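Local structure of putative glucarate dehydratase (Pseudomonas fluorescens, 4IT1) at residues A51-I56 against G348-A353; W187-A190 against Q194-V197; G320-T325 against A355-A360; T370-P373 against E379-I382. The protein probably catalyses the magnesium-dependent dehydration of D-glucarate to 5-dehydro-4-deoxy-D-glucarate, the first step of a D-glucarate degradation pathway. One frame throughout, in Å; residues are numbered along the deposited sequence.

Contact 1 of 4, residues A51-I56 against G348-A353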
# COMPACT_ATOMS: atom_id res chain seq x y z
N ALA A 51 10.04 22.92 22.96
CA ALA A 51 9.72 21.63 22.37
C ALA A 51 10.78 21.29 21.33
O ALA A 51 11.29 22.17 20.64
CB ALA A 51 8.33 21.66 21.75
N LEU A 52 11.11 20.01 21.23
CA LEU A 52 12.24 19.55 20.42
C LEU A 52 11.81 18.97 19.07
O LEU A 52 10.63 18.66 18.86
CB LEU A 52 13.06 18.51 21.19
CG LEU A 52 13.30 18.77 22.68
CD1 LEU A 52 14.01 17.58 23.34
CD2 LEU A 52 14.07 20.06 22.90
N ARG A 53 12.78 18.83 18.16
CA ARG A 53 12.54 18.39 16.79
C ARG A 53 13.89 18.19 16.14
O ARG A 53 14.87 18.78 16.56
CB ARG A 53 11.75 19.46 16.02
CG ARG A 53 10.90 18.92 14.87
CD ARG A 53 9.56 18.40 15.36
NE ARG A 53 8.87 17.64 14.31
CZ ARG A 53 7.84 16.83 14.51
NH1 ARG A 53 7.36 16.64 15.73
NH2 ARG A 53 7.29 16.19 13.49
N SER A 54 13.94 17.35 15.11
CA SER A 54 15.17 17.16 14.35
C SER A 54 14.94 17.40 12.86
O SER A 54 13.90 17.01 12.31
CB SER A 54 15.75 15.77 14.59
OG SER A 54 14.87 14.78 14.09
N ILE A 55 15.92 18.04 12.22
CA ILE A 55 15.85 18.40 10.80
C ILE A 55 16.88 17.60 10.03
O ILE A 55 18.06 17.56 10.39
CB ILE A 55 16.09 19.91 10.61
CG1 ILE A 55 15.29 20.74 11.63
CG2 ILE A 55 15.79 20.34 9.17
CD1 ILE A 55 13.79 20.79 11.39
N ILE A 56 16.43 16.94 8.96
CA ILE A 56 17.29 16.09 8.14
C ILE A 56 17.58 16.76 6.78
O ILE A 56 16.67 17.21 6.10
CB ILE A 56 16.66 14.70 7.91
CG1 ILE A 56 16.44 13.96 9.24
CG2 ILE A 56 17.53 13.84 7.00
CD1 ILE A 56 15.17 14.34 9.98
N GLY A 348 7.11 23.44 9.14
CA GLY A 348 6.63 23.44 7.76
C GLY A 348 6.96 22.21 6.94
O GLY A 348 6.15 21.80 6.10
N ILE A 349 8.15 21.64 7.17
CA ILE A 349 8.57 20.43 6.46
C ILE A 349 7.56 19.30 6.69
O ILE A 349 7.01 18.74 5.73
CB ILE A 349 9.99 19.96 6.88
CG1 ILE A 349 11.03 21.05 6.59
CG2 ILE A 349 10.35 18.65 6.18
CD1 ILE A 349 12.45 20.68 6.96
N SER A 350 7.30 18.99 7.95
CA SER A 350 6.30 17.99 8.31
C SER A 350 4.96 18.32 7.67
O SER A 350 4.31 17.45 7.07
CB SER A 350 6.16 17.87 9.83
OG SER A 350 7.25 17.15 10.38
N LEU A 351 4.55 19.58 7.78
CA LEU A 351 3.27 20.04 7.28
C LEU A 351 3.11 19.68 5.80
O LEU A 351 2.03 19.26 5.38
CB LEU A 351 3.09 21.54 7.51
CG LEU A 351 1.74 22.20 7.22
CD1 LEU A 351 0.59 21.59 8.02
CD2 LEU A 351 1.80 23.71 7.45
N MET A 352 4.19 19.81 5.03
CA MET A 352 4.14 19.56 3.59
C MET A 352 4.18 18.08 3.22
O MET A 352 3.46 17.66 2.30
CB MET A 352 5.23 20.34 2.83
CG MET A 352 4.94 21.83 2.71
SD MET A 352 3.34 22.19 1.95
CE MET A 352 2.90 23.68 2.83
N ALA A 353 5.02 17.30 3.90
CA ALA A 353 5.06 15.85 3.71
C ALA A 353 3.67 15.28 4.00
O ALA A 353 3.12 14.52 3.21
CB ALA A 353 6.10 15.22 4.62
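R53 reaches from strand 50-60 to S350 on helix 348-360, and two residues further along the strand I55 meets I349. The R53 side chain leaves CB in the direction of the helix. CG stands opposite the backbone N (chi1 -153°), and a bend at chi2 (83°) swings CD aside before the chain straightens toward the guanidinium. NE is engaged first, in a salt bridge to E69. CZ lies 4.2 Å from S350 OG, and NH2, at the tip, comes to 3.3 Å from that same OG. The hydroxyl approaches the guanidinium edge near its plane, but its clear partner is H317 NE2, to which it is hydrogen-bonded. E69 also takes the backbone N of S350, so one carboxylate ties arginine and helix together. Beside this polar group, I55 CG2 touches I349 CD1 at 4.0 Å, the two side chains meeting at a slant. All four residues are buried. R53 also packs on I33 and F35 of strand 25-36; E69, on strand 65-70, packs against I55 and I349; H317, on helix 316-319, flanks R53. The three-stranded antiparallel sheet of the N-terminal domain thus rests on the first turn of helix 348-360, part of the C-terminal domain.

Contact 2 of 4, residues W187-A190 against Q194-V197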
# COMPACT_ATOMS: atom_id res chain seq x y z
N TRP A 187 -1.29 34.93 23.15
CA TRP A 187 -2.59 34.25 23.23
C TRP A 187 -3.38 34.53 24.52
O TRP A 187 -4.61 34.54 24.52
CB TRP A 187 -2.44 32.72 23.07
CG TRP A 187 -1.87 32.27 21.75
CD1 TRP A 187 -0.55 32.09 21.44
CD2 TRP A 187 -2.61 31.92 20.58
NE1 TRP A 187 -0.42 31.67 20.14
CE2 TRP A 187 -1.67 31.55 19.59
CE3 TRP A 187 -3.98 31.90 20.26
CZ2 TRP A 187 -2.06 31.16 18.30
CZ3 TRP A 187 -4.36 31.50 18.98
CH2 TRP A 187 -3.40 31.14 18.02
N GLY A 188 -2.67 34.74 25.63
CA GLY A 188 -3.33 34.88 26.93
C GLY A 188 -3.82 33.53 27.44
O GLY A 188 -3.56 32.49 26.82
N GLU A 189 -4.54 33.54 28.56
CA GLU A 189 -5.02 32.30 29.14
C GLU A 189 -6.32 31.83 28.49
O GLU A 189 -7.06 32.62 27.90
CB GLU A 189 -5.16 32.41 30.67
CG GLU A 189 -6.42 33.08 31.18
CD GLU A 189 -6.65 32.87 32.67
OE1 GLU A 189 -5.67 32.61 33.40
OE2 GLU A 189 -7.82 32.97 33.11
N ALA A 190 -6.58 30.53 28.61
CA ALA A 190 -7.78 29.93 28.06
C ALA A 190 -8.25 28.81 28.98
O ALA A 190 -7.77 27.68 28.90
CB ALA A 190 -7.51 29.41 26.65
N GLN A 194 -15.57 31.54 27.13
CA GLN A 194 -15.27 32.84 26.55
C GLN A 194 -13.88 32.91 25.93
O GLN A 194 -13.71 33.36 24.79
CB GLN A 194 -15.44 33.93 27.61
CG GLN A 194 -15.43 35.35 27.08
CD GLN A 194 -15.97 36.35 28.08
OE1 GLN A 194 -16.97 36.09 28.76
NE2 GLN A 194 -15.32 37.50 28.18
N GLN A 195 -12.88 32.45 26.67
CA GLN A 195 -11.48 32.54 26.24
C GLN A 195 -11.15 31.55 25.13
O GLN A 195 -10.28 31.80 24.30
CB GLN A 195 -10.55 32.31 27.44
CG GLN A 195 -10.67 33.34 28.54
CD GLN A 195 -10.21 32.83 29.90
OE1 GLN A 195 -10.38 31.66 30.24
NE2 GLN A 195 -9.63 33.72 30.69
N ILE A 196 -11.85 30.41 25.13
CA ILE A 196 -11.70 29.39 24.09
C ILE A 196 -12.36 29.84 22.78
O ILE A 196 -11.73 29.77 21.71
CB ILE A 196 -12.20 27.99 24.56
CG1 ILE A 196 -11.05 27.20 25.20
CG2 ILE A 196 -12.78 27.18 23.41
CD1 ILE A 196 -9.93 26.82 24.25
N VAL A 197 -13.60 30.32 22.88
CA VAL A 197 -14.32 30.90 21.74
C VAL A 197 -13.45 31.96 21.06
O VAL A 197 -13.22 31.92 19.85
CB VAL A 197 -15.69 31.50 22.17
CG1 VAL A 197 -16.24 32.44 21.11
CG2 VAL A 197 -16.69 30.38 22.45
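E189 and A190, in the loop ahead of helix 193-207, both lie against Q195 in its first turn. Taken in order, the segment 187-190 begins with W187, which makes a cation-pi contact with R202 further along the same helix, and G188, which has positive phi and offers its O to K173 NZ. At E189 the first torsion (chi1 81°) sets CG between the backbone N and the carbonyl carbon, and the chain then runs out extended to its carboxylate. E189 OE2 accepts a hydrogen bond from Q195 NE2 at 3.1 Å, on the lone pair turned away from OE1, with an N-H...O angle of 155°; the acceptor is slightly tilted from the amide plane. The carboxylate and amide planes stand 80° apart. Q195 NE2 also lies 3.3 Å from E189 CG, so the amide end rides over the aliphatic part of the glutamate. A190 lies closer in: its CA is 3.7 Å from Q195 CB, while its CB meets I196 CD1 at 4.3 Å. The other end of the amide, Q195 OE1, accepts from L191 N. An alanine in place of Q195 would probably leave E189 OE2 without this donor and L191 N without its acceptor. N192 OD1 takes the backbone N of Q195, three residues on, consistent with an N-capping side chain. The arrangement belongs to a beta-alpha-beta crossover of the barrel domain, in which helix 193-207 links the adjacent parallel strands 163-170 and 212-215.

Contact 3 of 4, residues G320-T325 against A355-A360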
# COMPACT_ATOMS: atom_id res chain seq x y z
N GLY A 320 5.51 5.09 9.61
CA GLY A 320 6.60 4.58 8.77
C GLY A 320 6.81 5.32 7.46
O GLY A 320 7.41 4.78 6.54
N GLY A 321 6.33 6.56 7.37
CA GLY A 321 6.52 7.35 6.15
C GLY A 321 5.30 7.48 5.25
O GLY A 321 4.17 7.16 5.64
N LEU A 322 5.54 7.93 4.03
CA LEU A 322 4.47 8.37 3.15
C LEU A 322 3.79 7.22 2.43
O LEU A 322 2.57 7.19 2.35
CB LEU A 322 4.98 9.44 2.16
CG LEU A 322 5.62 10.68 2.79
CD1 LEU A 322 6.07 11.65 1.72
CD2 LEU A 322 4.69 11.40 3.77
N ARG A 323 4.58 6.28 1.93
CA ARG A 323 4.04 5.12 1.24
C ARG A 323 3.29 4.18 2.18
O ARG A 323 2.29 3.57 1.78
CB ARG A 323 5.12 4.38 0.45
CG ARG A 323 5.50 5.09 -0.84
CD ARG A 323 6.54 4.32 -1.64
NE ARG A 323 6.98 5.11 -2.80
CZ ARG A 323 8.00 4.81 -3.59
NH1 ARG A 323 8.73 3.72 -3.38
NH2 ARG A 323 8.29 5.60 -4.61
N ASP A 324 3.78 4.06 3.41
CA ASP A 324 3.13 3.25 4.44
C ASP A 324 1.78 3.85 4.82
O ASP A 324 0.82 3.13 5.08
CB ASP A 324 4.03 3.10 5.68
CG ASP A 324 5.08 2.00 5.53
OD1 ASP A 324 5.10 1.29 4.50
OD2 ASP A 324 5.91 1.85 6.45
N THR A 325 1.74 5.18 4.86
CA THR A 325 0.50 5.93 5.11
C THR A 325 -0.56 5.69 4.01
O THR A 325 -1.77 5.66 4.30
CB THR A 325 0.80 7.43 5.26
OG1 THR A 325 1.62 7.63 6.41
CG2 THR A 325 -0.46 8.22 5.44
N ALA A 355 0.82 17.01 3.96
CA ALA A 355 -0.12 17.53 2.96
C ALA A 355 -0.05 16.77 1.63
O ALA A 355 -1.09 16.40 1.08
CB ALA A 355 0.07 19.02 2.73
N HIS A 356 1.16 16.51 1.16
CA HIS A 356 1.38 15.77 -0.07
C HIS A 356 0.82 14.35 -0.06
O HIS A 356 0.22 13.92 -1.05
CB HIS A 356 2.85 15.77 -0.47
CG HIS A 356 3.26 16.99 -1.23
ND1 HIS A 356 3.74 16.93 -2.52
CD2 HIS A 356 3.25 18.30 -0.89
CE1 HIS A 356 4.01 18.16 -2.94
NE2 HIS A 356 3.72 19.00 -1.97
N VAL A 357 1.02 13.60 1.02
CA VAL A 357 0.47 12.24 1.08
C VAL A 357 -1.03 12.33 1.25
O VAL A 357 -1.77 11.58 0.62
CB VAL A 357 1.15 11.33 2.16
CG1 VAL A 357 0.85 11.82 3.57
CG2 VAL A 357 0.72 9.89 2.00
N ALA A 358 -1.48 13.29 2.05
CA ALA A 358 -2.89 13.61 2.18
C ALA A 358 -3.53 13.93 0.82
O ALA A 358 -4.73 13.70 0.62
CB ALA A 358 -3.08 14.77 3.14
N ALA A 359 -2.72 14.44 -0.10
CA ALA A 359 -3.19 14.89 -1.41
C ALA A 359 -3.28 13.74 -2.39
O ALA A 359 -4.06 13.79 -3.34
CB ALA A 359 -2.28 15.99 -1.96
N ALA A 360 -2.48 12.69 -2.17
CA ALA A 360 -2.49 11.53 -3.06
C ALA A 360 -3.50 10.45 -2.67
O ALA A 360 -3.65 9.45 -3.39
CB ALA A 360 -1.10 10.93 -3.18
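V357 projects from helix 348-360 between L322 and T325, one turn apart at the start of helix 322-334. The apolar contacts use both valine branches. V357 CG1 lies 3.9 Å from L322 CD2, and V357 CG2 meets the T325 methyl, CG2, at 4.0 Å, the threonine and valine crossing at about a right angle. With chi1 at -63°, T325 OG1 sits beside its backbone N and CG2 is left to face V357. A closer approach is to backbone: V357 CG2 sits 3.3 Å from L322 O, so the valine rests on the helix turn itself. The two helices are consecutive in the beta/alpha barrel of the enolase superfamily: helix 322-334 joins the parallel strands 311-314 and 338-341, and helix 348-360 follows. No hydrogen bond crosses between the two segments; within 320-325, O of the N-cap residue G321 receives two, from T325 N at 3.2 Å and from T325 OG1 at 2.7 Å, from opposite faces of the carbonyl plane. Replacing T325 by an alanine would probably cost G321 O the second of these donors and open a gap beside V357 CG2. E137 accepts from the N of both L322 and R323.

Contact 4 of 4, residues T370-P373 against E379-I382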
# COMPACT_ATOMS: atom_id res chain seq x y z
N THR A 370 -3.29 19.76 12.71
CA THR A 370 -2.02 20.48 12.73
C THR A 370 -1.86 21.37 13.97
O THR A 370 -2.85 21.83 14.56
CB THR A 370 -1.80 21.30 11.44
OG1 THR A 370 -0.41 21.63 11.31
CG2 THR A 370 -2.64 22.58 11.43
N HIS A 371 -0.61 21.59 14.36
CA HIS A 371 -0.28 22.42 15.52
C HIS A 371 0.17 23.82 15.07
O HIS A 371 0.31 24.72 15.89
CB HIS A 371 0.83 21.75 16.34
CG HIS A 371 0.32 20.85 17.43
ND1 HIS A 371 -0.60 19.86 17.21
CD2 HIS A 371 0.63 20.78 18.75
CE1 HIS A 371 -0.86 19.23 18.34
NE2 HIS A 371 -0.11 19.77 19.29
N TYR A 372 0.35 23.97 13.76
CA TYR A 372 1.01 25.11 13.11
C TYR A 372 0.65 26.52 13.58
O TYR A 372 1.54 27.36 13.70
CB TYR A 372 0.86 25.00 11.60
CG TYR A 372 2.06 25.47 10.82
CD1 TYR A 372 3.29 24.81 10.91
CD2 TYR A 372 1.96 26.57 9.96
CE1 TYR A 372 4.39 25.25 10.18
CE2 TYR A 372 3.04 27.01 9.22
CZ TYR A 372 4.25 26.35 9.33
OH TYR A 372 5.32 26.80 8.59
N PRO A 373 -0.65 26.80 13.84
CA PRO A 373 -1.02 28.06 14.48
C PRO A 373 -0.27 28.41 15.77
O PRO A 373 -0.20 29.59 16.15
CB PRO A 373 -2.52 27.88 14.79
CG PRO A 373 -2.97 26.67 14.05
CD PRO A 373 -1.82 26.15 13.22
N GLU A 379 10.03 31.57 14.19
CA GLU A 379 10.76 30.33 14.48
C GLU A 379 10.49 29.18 13.51
O GLU A 379 9.96 28.14 13.90
CB GLU A 379 10.55 29.91 15.94
CG GLU A 379 11.27 30.83 16.93
CD GLU A 379 11.21 30.35 18.37
OE1 GLU A 379 10.34 29.51 18.69
OE2 GLU A 379 12.03 30.82 19.18
N GLU A 380 10.87 29.40 12.26
CA GLU A 380 10.85 28.36 11.22
C GLU A 380 12.26 28.11 10.71
O GLU A 380 13.15 28.93 10.95
CB GLU A 380 9.95 28.79 10.06
CG GLU A 380 8.57 28.14 10.04
CD GLU A 380 8.58 26.69 9.57
OE1 GLU A 380 7.53 26.03 9.68
OE2 GLU A 380 9.63 26.19 9.09
N VAL A 381 12.47 27.00 10.02
CA VAL A 381 13.78 26.71 9.42
C VAL A 381 13.74 26.79 7.89
O VAL A 381 14.65 26.31 7.20
CB VAL A 381 14.34 25.33 9.85
CG1 VAL A 381 14.62 25.32 11.35
CG2 VAL A 381 13.39 24.20 9.45
N ILE A 382 12.69 27.41 7.36
CA ILE A 382 12.52 27.55 5.91
C ILE A 382 12.48 29.01 5.47
O ILE A 382 12.01 29.89 6.22
CB ILE A 382 11.28 26.79 5.39
CG1 ILE A 382 10.01 27.22 6.15
CG2 ILE A 382 11.49 25.29 5.46
CD1 ILE A 382 8.72 26.73 5.54
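The backbones at Y372 and E380 remain well separated, with their CA atoms, the nearest pair, 10.5 Å apart, so the contact is carried by two long side chains. Y372 supplies the greater span: at chi1 -144°, away from a staggered position, its ring runs out toward the glutamate. E380 starts off toward the tyrosine and bends at chi2, which brings OE1 to the phenol, ring and carboxylate planes 55° apart. Y372 OH donates to E380 OE1 at 2.6 Å. E380 OE1 lies at the ring edge near the ring plane, 3.3 Å from Y372 CE1, yet the hydroxyl meets it from above the carboxylate plane, 45° out of it. The other oxygen, E380 OE2, accepts from V381 N at 3.1 Å, on its anti side but tilted out of the carboxylate plane. Further bonds fix both groups: OE1 also takes G348 N, and the tyrosine OH is in turn bonded to L387 N. The buried carboxylate thus has three donors among these residues, and its place at the start of helix 348-360 would probably favour its negative charge. At the tyrosine's backbone, Y372 N makes a weak bond to T370 OG1, which also bonds H346 NE2, while Y372 O is bonded to K386 NZ. Both segments belong to the loop between helix 348-360 and strand 393-395. This loop doubles back past the N-terminal end of helix 348-360, where T370 and Y372 lie on L351, while P373 packs against M203 and Y207 of helix 193-207.

Overall arrangement
From the N terminus, contact 1 opens at 51-56 in the N-terminal sheet and closes at 348-353, 291 intervening residues later, joining the two domains. Contact 2 falls wholly within that span and closes a short loop at the start of helix 193-207. Contact 3 crosses contact 1: it opens at 320-325, before contact 1 closes, and ends at 355-360 on the helix that both share; A353 O lies 3.5 Å from L322 CD2. Contact 4 follows in series and folds the ensuing loop back on itself. It packs against contact 1 where G348 N and Y372 CE1 are 3.4 Å apart, and touches contact 2 where W187 CZ2 approaches P373 O at 3.2 Å.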